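Local coordinates for protein maleylacetoacetate isomerase (Anaeromyxobacter dehalogenans, PDB 4IGJ) that probably isomerises maleylacetoacetate in a glutathione-dependent reaction, as a zeta-class member of the glutathione transferase superfamily, at residues R176-D187 and V213-F223. Sequence-based numbering, arbitrary orientation.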
loop_
_atom_site.group_PDB
_atom_site.type_symbol
_atom_site.label_atom_id
_atom_site.label_comp_id
_atom_site.label_asym_id
_atom_site.label_seq_id
_atom_site.Cartn_x
_atom_site.Cartn_y
_atom_site.Cartn_z
ATOM N N ARG A 176 -21.156 4.484 -11.155
ATOM C CA ARG A 176 -21.867 3.994 -9.984
ATOM C C ARG A 176 -20.876 3.526 -8.915
ATOM O O ARG A 176 -21.201 3.510 -7.729
ATOM C CB ARG A 176 -22.813 2.859 -10.386
ATOM C CG ARG A 176 -23.580 2.194 -9.242
ATOM C CD ARG A 176 -24.813 1.479 -9.780
ATOM N NE ARG A 176 -25.475 0.625 -8.797
ATOM C CZ ARG A 176 -26.312 1.064 -7.861
ATOM N NH1 ARG A 176 -26.581 2.359 -7.753
ATOM N NH2 ARG A 176 -26.874 0.207 -7.022
ATOM N N PHE A 177 -19.662 3.170 -9.337
ATOM C CA PHE A 177 -18.656 2.635 -8.410
ATOM C C PHE A 177 -17.403 3.505 -8.408
ATOM O O PHE A 177 -17.394 4.560 -9.028
ATOM C CB PHE A 177 -18.331 1.180 -8.760
ATOM C CG PHE A 177 -19.494 0.256 -8.596
ATOM C CD1 PHE A 177 -19.737 -0.361 -7.382
ATOM C CD2 PHE A 177 -20.367 0.017 -9.646
ATOM C CE1 PHE A 177 -20.824 -1.210 -7.218
ATOM C CE2 PHE A 177 -21.454 -0.842 -9.490
ATOM C CZ PHE A 177 -21.686 -1.446 -8.275
ATOM N N SER A 178 -16.358 3.089 -7.698
ATOM C CA SER A 178 -15.154 3.914 -7.598
ATOM C C SER A 178 -14.533 4.210 -8.959
ATOM O O SER A 178 -14.037 5.316 -9.194
ATOM C CB SER A 178 -14.109 3.268 -6.689
ATOM O OG SER A 178 -14.564 3.152 -5.349
ATOM N N HIS A 179 -14.555 3.217 -9.843
ATOM C CA HIS A 179 -14.037 3.379 -11.198
ATOM C C HIS A 179 -15.033 2.805 -12.178
ATOM O O HIS A 179 -15.201 1.589 -12.273
ATOM C CB HIS A 179 -12.691 2.670 -11.366
ATOM C CG HIS A 179 -12.067 2.876 -12.713
ATOM N ND1 HIS A 179 -11.355 4.005 -13.040
ATOM C CD2 HIS A 179 -12.055 2.090 -13.816
ATOM C CE1 HIS A 179 -10.926 3.912 -14.286
ATOM N NE2 HIS A 179 -11.335 2.752 -14.777
ATOM N N GLY A 180 -15.700 3.691 -12.907
ATOM C CA GLY A 180 -16.695 3.268 -13.869
ATOM C C GLY A 180 -17.931 2.671 -13.228
ATOM O O GLY A 180 -18.311 3.031 -12.110
ATOM N N ASP A 181 -18.546 1.733 -13.937
ATOM C CA ASP A 181 -19.873 1.260 -13.582
ATOM C C ASP A 181 -19.895 -0.183 -13.083
ATOM O O ASP A 181 -20.950 -0.817 -13.039
ATOM C CB ASP A 181 -20.809 1.428 -14.781
ATOM C CG ASP A 181 -20.914 2.872 -15.235
ATOM O OD1 ASP A 181 -21.075 3.755 -14.365
ATOM O OD2 ASP A 181 -20.828 3.125 -16.456
ATOM N N ALA A 182 -18.731 -0.695 -12.694
ATOM C CA ALA A 182 -18.652 -2.036 -12.123
ATOM C C ALA A 182 -17.607 -2.066 -11.010
ATOM O O ALA A 182 -16.708 -1.233 -10.983
ATOM C CB ALA A 182 -18.323 -3.053 -13.196
ATOM N N PRO A 183 -17.740 -3.008 -10.067
ATOM C CA PRO A 183 -16.758 -3.087 -8.980
ATOM C C PRO A 183 -15.342 -3.341 -9.474
ATOM O O PRO A 183 -15.132 -4.074 -10.451
ATOM C CB PRO A 183 -17.222 -4.305 -8.182
ATOM C CG PRO A 183 -18.692 -4.360 -8.414
ATOM C CD PRO A 183 -18.879 -3.920 -9.849
ATOM N N THR A 184 -14.379 -2.723 -8.796
ATOM C CA THR A 184 -12.961 -2.950 -9.053
ATOM C C THR A 184 -12.220 -3.112 -7.733
ATOM O O THR A 184 -12.816 -3.034 -6.653
ATOM C CB THR A 184 -12.308 -1.765 -9.796
ATOM O OG1 THR A 184 -12.389 -0.594 -8.976
ATOM C CG2 THR A 184 -12.990 -1.497 -11.141
ATOM N N LEU A 185 -10.908 -3.304 -7.814
ATOM C CA LEU A 185 -10.099 -3.366 -6.610
ATOM C C LEU A 185 -10.279 -2.130 -5.727
ATOM O O LEU A 185 -10.166 -2.226 -4.500
ATOM C CB LEU A 185 -8.624 -3.577 -6.951
ATOM C CG LEU A 185 -8.234 -4.935 -7.548
ATOM C CD1 LEU A 185 -6.720 -5.028 -7.634
ATOM C CD2 LEU A 185 -8.785 -6.091 -6.707
ATOM N N ALA A 186 -10.565 -0.978 -6.334
ATOM C CA ALA A 186 -10.748 0.244 -5.553
ATOM C C ALA A 186 -11.895 0.120 -4.546
ATOM O O ALA A 186 -11.775 0.593 -3.416
ATOM C CB ALA A 186 -10.964 1.434 -6.473
ATOM N N ASP A 187 -12.991 -0.521 -4.952
ATOM C CA ASP A 187 -14.119 -0.708 -4.050
ATOM C C ASP A 187 -13.788 -1.688 -2.934
ATOM O O ASP A 187 -14.329 -1.586 -1.834
ATOM C CB ASP A 187 -15.338 -1.182 -4.830
ATOM C CG ASP A 187 -15.659 -0.264 -5.987
ATOM O OD1 ASP A 187 -15.989 0.909 -5.725
ATOM O OD2 ASP A 187 -15.558 -0.718 -7.147
ATOM N N VAL A 213 -21.227 5.298 -3.553
ATOM C CA VAL A 213 -20.531 4.093 -3.992
ATOM C C VAL A 213 -20.706 2.967 -2.975
ATOM O O VAL A 213 -20.982 1.821 -3.346
ATOM C CB VAL A 213 -19.034 4.362 -4.245
ATOM C CG1 VAL A 213 -18.291 3.054 -4.482
ATOM C CG2 VAL A 213 -18.858 5.290 -5.442
ATOM N N ASP A 214 -20.553 3.300 -1.695
ATOM C CA ASP A 214 -20.779 2.350 -0.614
ATOM C C ASP A 214 -22.184 1.742 -0.704
ATOM O O ASP A 214 -22.359 0.538 -0.531
ATOM C CB ASP A 214 -20.598 3.054 0.732
ATOM C CG ASP A 214 -20.437 2.092 1.899
ATOM O OD1 ASP A 214 -19.711 1.080 1.775
ATOM O OD2 ASP A 214 -21.022 2.366 2.965
ATOM N N GLU A 215 -23.178 2.582 -0.988
ATOM C CA GLU A 215 -24.556 2.108 -1.104
ATOM C C GLU A 215 -24.726 1.156 -2.287
ATOM O O GLU A 215 -25.394 0.131 -2.174
ATOM C CB GLU A 215 -25.517 3.291 -1.224
ATOM N N ALA A 216 -24.110 1.499 -3.416
ATOM C CA ALA A 216 -24.154 0.656 -4.600
ATOM C C ALA A 216 -23.512 -0.699 -4.348
ATOM O O ALA A 216 -24.007 -1.726 -4.812
ATOM C CB ALA A 216 -23.475 1.352 -5.766
ATOM N N CYS A 217 -22.401 -0.702 -3.616
ATOM C CA CYS A 217 -21.716 -1.950 -3.319
ATOM C C CYS A 217 -22.533 -2.811 -2.360
ATOM O O CYS A 217 -22.607 -4.024 -2.506
ATOM C CB CYS A 217 -20.337 -1.669 -2.707
ATOM S SG CYS A 217 -19.112 -1.022 -3.859
ATOM N N ALA A 218 -23.138 -2.168 -1.370
ATOM C CA ALA A 218 -23.829 -2.890 -0.306
ATOM C C ALA A 218 -25.015 -3.705 -0.827
ATOM O O ALA A 218 -25.407 -4.700 -0.220
ATOM C CB ALA A 218 -24.261 -1.930 0.794
ATOM N N ALA A 219 -25.577 -3.293 -1.959
ATOM C CA ALA A 219 -26.731 -3.994 -2.519
ATOM C C ALA A 219 -26.336 -5.251 -3.293
ATOM O O ALA A 219 -27.201 -6.010 -3.742
ATOM C CB ALA A 219 -27.536 -3.061 -3.403
ATOM N N LEU A 220 -25.034 -5.475 -3.447
ATOM C CA LEU A 220 -24.547 -6.624 -4.206
ATOM C C LEU A 220 -24.270 -7.830 -3.316
ATOM O O LEU A 220 -23.654 -7.706 -2.263
ATOM C CB LEU A 220 -23.281 -6.265 -4.987
ATOM C CG LEU A 220 -23.346 -5.167 -6.046
ATOM C CD1 LEU A 220 -21.990 -4.987 -6.733
ATOM C CD2 LEU A 220 -24.420 -5.488 -7.074
ATOM N N ALA A 221 -24.710 -9.002 -3.760
ATOM C CA ALA A 221 -24.481 -10.241 -3.020
ATOM C C ALA A 221 -23.026 -10.519 -2.581
ATOM O O ALA A 221 -22.807 -10.918 -1.442
ATOM C CB ALA A 221 -25.064 -11.439 -3.787
ATOM N N PRO A 222 -22.033 -10.317 -3.470
ATOM C CA PRO A 222 -20.656 -10.570 -3.027
ATOM C C PRO A 222 -20.209 -9.657 -1.878
ATOM O O PRO A 222 -19.457 -10.113 -1.016
ATOM C CB PRO A 222 -19.822 -10.281 -4.278
ATOM C CG PRO A 222 -20.751 -10.465 -5.411
ATOM C CD PRO A 222 -22.097 -10.027 -4.915
ATOM N N PHE A 223 -20.655 -8.403 -1.868
ATOM C CA PHE A 223 -20.342 -7.522 -0.745
ATOM C C PHE A 223 -21.045 -7.969 0.532
ATOM O O PHE A 223 -20.442 -7.977 1.612
ATOM C CB PHE A 223 -20.664 -6.061 -1.084
ATOM C CG PHE A 223 -19.630 -5.402 -1.963
ATOM C CD1 PHE A 223 -18.642 -4.608 -1.406
ATOM C CD2 PHE A 223 -19.635 -5.590 -3.339
ATOM C CE1 PHE A 223 -17.671 -4.007 -2.200
ATOM C CE2 PHE A 223 -18.671 -4.995 -4.141
ATOM C CZ PHE A 223 -17.687 -4.203 -3.569
#
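Asp187 OD1, in contact with Val213 CG1 at 3.4 Å, is gripped by two donors from Ser178, a small residue that offers both its N-H and its hydroxyl to one oxygen: the backbone N, 3.0 Å from OD1, approaches its syn lone pair, while OG, 2.7 Å from OD1, comes from above the carboxylate plane. The other oxygen, OD2, takes Thr184 N at 2.9 Å through its anti lone pair. With Ala186 N returning a bond to Thr184 OG1, this makes a capping box at the start of helix 185-199. Its Ser/Thr-X-X-Asp pattern is the N-capping box well known in the C-terminal domain of glutathione transferases, here tying the loop 176-184 to the helix it precedes. Were Asp187 an alanine, Ser178 N, Ser178 OG and Thr184 N would probably lose their shared carboxylate, leaving the loop less firmly fixed. With the Phe177 ring turned beside its own backbone N (chi1 -64°), its CD1 edge meets Cys217 SG at 3.6 Å, a sulfur-aromatic contact. Leu220 CD1 reaches both Phe177 CZ and Pro183 CG, and Pro183 CG also meets the edge of the Phe223 ring, as does Asp187 CB. The small Ala216 lets the extended Arg176 lie flat: Ala216 CB sits over one guanidinium face, 3.5 Å from Arg176 CZ.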